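Local coordinates for dual specificity protein phosphatase 15 (Homo sapiens, PDB 1YZ4), which removes phosphate from phosphotyrosine, phosphoserine and phosphothreonine residues of proteins and may act on MAPK13, ATF2, ERBB3, PDGFRB and SNX6, at residues I66-H78 / T99-G111. The protein carries 1 engineered substitution. Numbering follows the deposited sequence.
Sequences IKKHFKECINFIH and TTIVTAYVMTVTG
The ring of Tyr105 lies along helix 70-78, with CG2 of Ile77 centred over one face, 3.6 Å from the ring centroid, in a CH-pi contact. CG2 of Ile74 lies 3.5 Å from CD1 of Tyr105, at the rim of the ring. With CG anti to the backbone N (chi1 180°), Tyr105 OH and His78 ND1 share a nearly straight 2.7 Å hydrogen bond at the edge of the imidazole. Arg81 also bonds this hydroxyl, giving it two hydrogen-bonding partners. The axes of helix segments 70-78 and 99-110 approach to 9.5 Å and cross at -70° within the dual-specificity phosphatase domain; helix 97-110 follows the P-loop that begins after strand 87-91, whose last residue, Ser91, is the engineered replacement at the predicted phosphocysteine position. Nearer the start of both segments, CB of Ala104 sits 4.1 Å from the Phe70 ring centroid, almost on its normal, while CA of Lys67 covers the opposite face. CG2 of Thr100 meets CZ of Phe70 and CD1 of Ile66, and CG2 of Ile101 packs on CB of Cys73 at 3.8 Å. Phe141 of helix 132-143 packs edge-to-face with Phe70, and Leu15 of strand 15-18 touches both Ile77 and Tyr105.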
# COMPACT_ATOMS: atom_id res chain seq x y z
N ILE A 66 1.13 11.08 6.79
CA ILE A 66 1.28 10.25 5.59
C ILE A 66 0.17 10.56 4.60
O ILE A 66 0.27 10.22 3.43
CB ILE A 66 1.22 8.72 5.87
CG1 ILE A 66 0.48 8.44 7.17
CG2 ILE A 66 2.61 8.11 5.86
CD1 ILE A 66 -0.98 8.69 7.08
N LYS A 67 -0.90 11.18 5.10
CA LYS A 67 -2.03 11.52 4.25
C LYS A 67 -1.61 12.44 3.12
O LYS A 67 -2.29 12.53 2.10
CB LYS A 67 -3.16 12.17 5.07
CG LYS A 67 -2.90 13.61 5.53
CD LYS A 67 -3.96 14.03 6.55
CE LYS A 67 -3.85 15.50 6.94
NZ LYS A 67 -4.39 16.41 5.88
N LYS A 68 -0.48 13.11 3.30
CA LYS A 68 0.01 14.01 2.26
C LYS A 68 0.55 13.22 1.07
O LYS A 68 0.79 13.79 0.01
CB LYS A 68 1.10 14.93 2.82
CG LYS A 68 0.55 16.02 3.74
CD LYS A 68 1.67 16.89 4.31
CE LYS A 68 1.15 17.93 5.31
NZ LYS A 68 2.28 18.68 5.94
N HIS A 69 0.74 11.92 1.24
CA HIS A 69 1.25 11.09 0.15
C HIS A 69 0.22 10.12 -0.42
O HIS A 69 0.53 9.34 -1.33
CB HIS A 69 2.49 10.31 0.61
CG HIS A 69 3.63 11.18 1.04
ND1 HIS A 69 3.74 11.68 2.32
CD2 HIS A 69 4.70 11.65 0.36
CE1 HIS A 69 4.84 12.42 2.41
NE2 HIS A 69 5.44 12.41 1.23
N PHE A 70 -1.00 10.17 0.10
CA PHE A 70 -2.08 9.30 -0.37
C PHE A 70 -2.37 9.41 -1.87
O PHE A 70 -2.43 8.40 -2.57
CB PHE A 70 -3.38 9.59 0.40
CG PHE A 70 -3.39 9.06 1.81
CD1 PHE A 70 -2.29 8.40 2.35
CD2 PHE A 70 -4.53 9.21 2.60
CE1 PHE A 70 -2.32 7.90 3.65
CE2 PHE A 70 -4.57 8.70 3.91
CZ PHE A 70 -3.46 8.05 4.43
N LYS A 71 -2.55 10.63 -2.35
CA LYS A 71 -2.86 10.86 -3.75
C LYS A 71 -1.82 10.26 -4.69
O LYS A 71 -2.14 9.46 -5.57
CB LYS A 71 -2.99 12.35 -4.03
CG LYS A 71 -3.43 12.66 -5.46
CD LYS A 71 -3.28 14.13 -5.83
CE LYS A 71 -4.15 15.04 -4.98
NZ LYS A 71 -4.01 16.46 -5.40
N GLU A 72 -0.57 10.65 -4.49
CA GLU A 72 0.50 10.16 -5.34
C GLU A 72 0.67 8.63 -5.27
O GLU A 72 0.92 7.99 -6.28
CB GLU A 72 1.80 10.88 -5.01
CG GLU A 72 2.35 10.58 -3.62
CD GLU A 72 3.46 11.54 -3.22
OE1 GLU A 72 4.45 11.67 -3.97
OE2 GLU A 72 3.33 12.18 -2.15
N CYS A 73 0.53 8.05 -4.08
CA CYS A 73 0.68 6.60 -3.94
C CYS A 73 -0.45 5.86 -4.65
O CYS A 73 -0.22 4.87 -5.36
CB CYS A 73 0.69 6.19 -2.46
SG CYS A 73 2.22 6.53 -1.54
N ILE A 74 -1.67 6.34 -4.46
CA ILE A 74 -2.82 5.71 -5.08
C ILE A 74 -2.74 5.81 -6.61
O ILE A 74 -3.16 4.90 -7.32
CB ILE A 74 -4.13 6.34 -4.57
CG1 ILE A 74 -4.33 5.94 -3.11
CG2 ILE A 74 -5.30 5.90 -5.43
CD1 ILE A 74 -5.55 6.55 -2.45
N ASN A 75 -2.20 6.92 -7.11
CA ASN A 75 -2.08 7.10 -8.54
C ASN A 75 -1.02 6.17 -9.09
O ASN A 75 -1.18 5.61 -10.17
CB ASN A 75 -1.75 8.56 -8.87
CG ASN A 75 -3.01 9.41 -9.03
OD1 ASN A 75 -3.57 9.51 -10.12
ND2 ASN A 75 -3.46 10.02 -7.94
N PHE A 76 0.06 6.02 -8.33
CA PHE A 76 1.16 5.14 -8.71
C PHE A 76 0.62 3.71 -8.80
O PHE A 76 0.75 3.04 -9.84
CB PHE A 76 2.25 5.23 -7.63
CG PHE A 76 3.49 4.43 -7.95
CD1 PHE A 76 4.42 4.89 -8.88
CD2 PHE A 76 3.76 3.25 -7.27
CE1 PHE A 76 5.60 4.19 -9.12
CE2 PHE A 76 4.94 2.53 -7.50
CZ PHE A 76 5.87 3.00 -8.43
N ILE A 77 0.00 3.24 -7.72
CA ILE A 77 -0.55 1.89 -7.67
C ILE A 77 -1.55 1.60 -8.79
O ILE A 77 -1.47 0.57 -9.46
CB ILE A 77 -1.24 1.63 -6.32
CG1 ILE A 77 -0.18 1.57 -5.21
CG2 ILE A 77 -2.06 0.33 -6.38
CD1 ILE A 77 -0.76 1.68 -3.80
N HIS A 78 -2.50 2.51 -8.98
CA HIS A 78 -3.52 2.33 -10.00
C HIS A 78 -2.90 2.21 -11.39
O HIS A 78 -3.21 1.27 -12.14
CB HIS A 78 -4.49 3.50 -9.97
CG HIS A 78 -5.87 3.15 -10.43
ND1 HIS A 78 -6.63 2.17 -9.83
CD2 HIS A 78 -6.63 3.65 -11.43
CE1 HIS A 78 -7.80 2.09 -10.43
NE2 HIS A 78 -7.83 2.98 -11.41
N THR A 99 0.44 -0.53 5.44
CA THR A 99 -0.96 -0.88 5.63
C THR A 99 -1.87 0.32 5.41
O THR A 99 -2.92 0.22 4.78
CB THR A 99 -1.19 -1.44 7.04
OG1 THR A 99 -0.27 -2.53 7.27
CG2 THR A 99 -2.60 -1.94 7.21
N THR A 100 -1.44 1.47 5.92
CA THR A 100 -2.19 2.71 5.80
C THR A 100 -2.35 3.13 4.34
O THR A 100 -3.44 3.51 3.89
CB THR A 100 -1.47 3.84 6.58
OG1 THR A 100 -1.18 3.38 7.91
CG2 THR A 100 -2.34 5.09 6.65
N ILE A 101 -1.25 3.08 3.59
CA ILE A 101 -1.28 3.45 2.18
C ILE A 101 -2.19 2.50 1.38
O ILE A 101 -3.00 2.96 0.58
CB ILE A 101 0.17 3.45 1.58
CG1 ILE A 101 0.91 4.72 1.98
CG2 ILE A 101 0.12 3.38 0.07
CD1 ILE A 101 1.13 4.86 3.46
N VAL A 102 -2.07 1.19 1.60
CA VAL A 102 -2.91 0.25 0.87
C VAL A 102 -4.40 0.37 1.22
O VAL A 102 -5.27 0.23 0.34
CB VAL A 102 -2.44 -1.22 1.08
CG1 VAL A 102 -2.21 -1.48 2.55
CG2 VAL A 102 -3.49 -2.19 0.55
N THR A 103 -4.70 0.65 2.49
CA THR A 103 -6.08 0.79 2.93
C THR A 103 -6.72 1.97 2.20
O THR A 103 -7.84 1.88 1.69
CB THR A 103 -6.17 1.01 4.46
OG1 THR A 103 -5.65 -0.15 5.12
CG2 THR A 103 -7.62 1.19 4.92
N ALA A 104 -5.98 3.07 2.14
CA ALA A 104 -6.45 4.26 1.46
C ALA A 104 -6.76 3.94 -0.00
O ALA A 104 -7.75 4.40 -0.56
CB ALA A 104 -5.40 5.35 1.55
N TYR A 105 -5.90 3.14 -0.63
CA TYR A 105 -6.10 2.76 -2.02
C TYR A 105 -7.38 1.95 -2.21
O TYR A 105 -8.20 2.25 -3.08
CB TYR A 105 -4.95 1.90 -2.52
CG TYR A 105 -5.14 1.50 -3.96
CD1 TYR A 105 -4.97 2.43 -4.99
CD2 TYR A 105 -5.53 0.20 -4.30
CE1 TYR A 105 -5.20 2.08 -6.32
CE2 TYR A 105 -5.76 -0.15 -5.63
CZ TYR A 105 -5.59 0.80 -6.63
OH TYR A 105 -5.80 0.46 -7.95
N VAL A 106 -7.53 0.91 -1.40
CA VAL A 106 -8.70 0.05 -1.48
C VAL A 106 -9.97 0.81 -1.15
O VAL A 106 -11.03 0.53 -1.69
CB VAL A 106 -8.54 -1.17 -0.54
CG1 VAL A 106 -9.78 -2.06 -0.60
CG2 VAL A 106 -7.30 -1.96 -0.95
N MET A 107 -9.87 1.79 -0.25
CA MET A 107 -11.04 2.59 0.08
C MET A 107 -11.53 3.32 -1.17
O MET A 107 -12.72 3.30 -1.47
CB MET A 107 -10.70 3.62 1.17
CG MET A 107 -10.62 3.05 2.57
SD MET A 107 -9.85 4.19 3.75
CE MET A 107 -11.18 5.36 3.98
N THR A 108 -10.61 3.95 -1.90
CA THR A 108 -11.01 4.69 -3.09
C THR A 108 -11.55 3.82 -4.23
O THR A 108 -12.53 4.20 -4.87
CB THR A 108 -9.86 5.59 -3.66
OG1 THR A 108 -9.32 5.00 -4.84
CG2 THR A 108 -8.77 5.80 -2.64
N VAL A 109 -10.94 2.65 -4.48
CA VAL A 109 -11.44 1.80 -5.57
C VAL A 109 -12.69 1.00 -5.22
O VAL A 109 -13.37 0.51 -6.12
CB VAL A 109 -10.36 0.81 -6.10
CG1 VAL A 109 -9.19 1.58 -6.66
CG2 VAL A 109 -9.93 -0.15 -5.01
N THR A 110 -13.00 0.87 -3.93
CA THR A 110 -14.20 0.13 -3.51
C THR A 110 -15.29 1.05 -2.96
O THR A 110 -16.47 0.69 -2.94
CB THR A 110 -13.88 -0.90 -2.41
OG1 THR A 110 -13.49 -0.22 -1.22
CG2 THR A 110 -12.75 -1.83 -2.85
N GLY A 111 -14.90 2.24 -2.51
CA GLY A 111 -15.86 3.17 -1.95
C GLY A 111 -16.25 2.81 -0.53
O GLY A 111 -17.14 3.44 0.05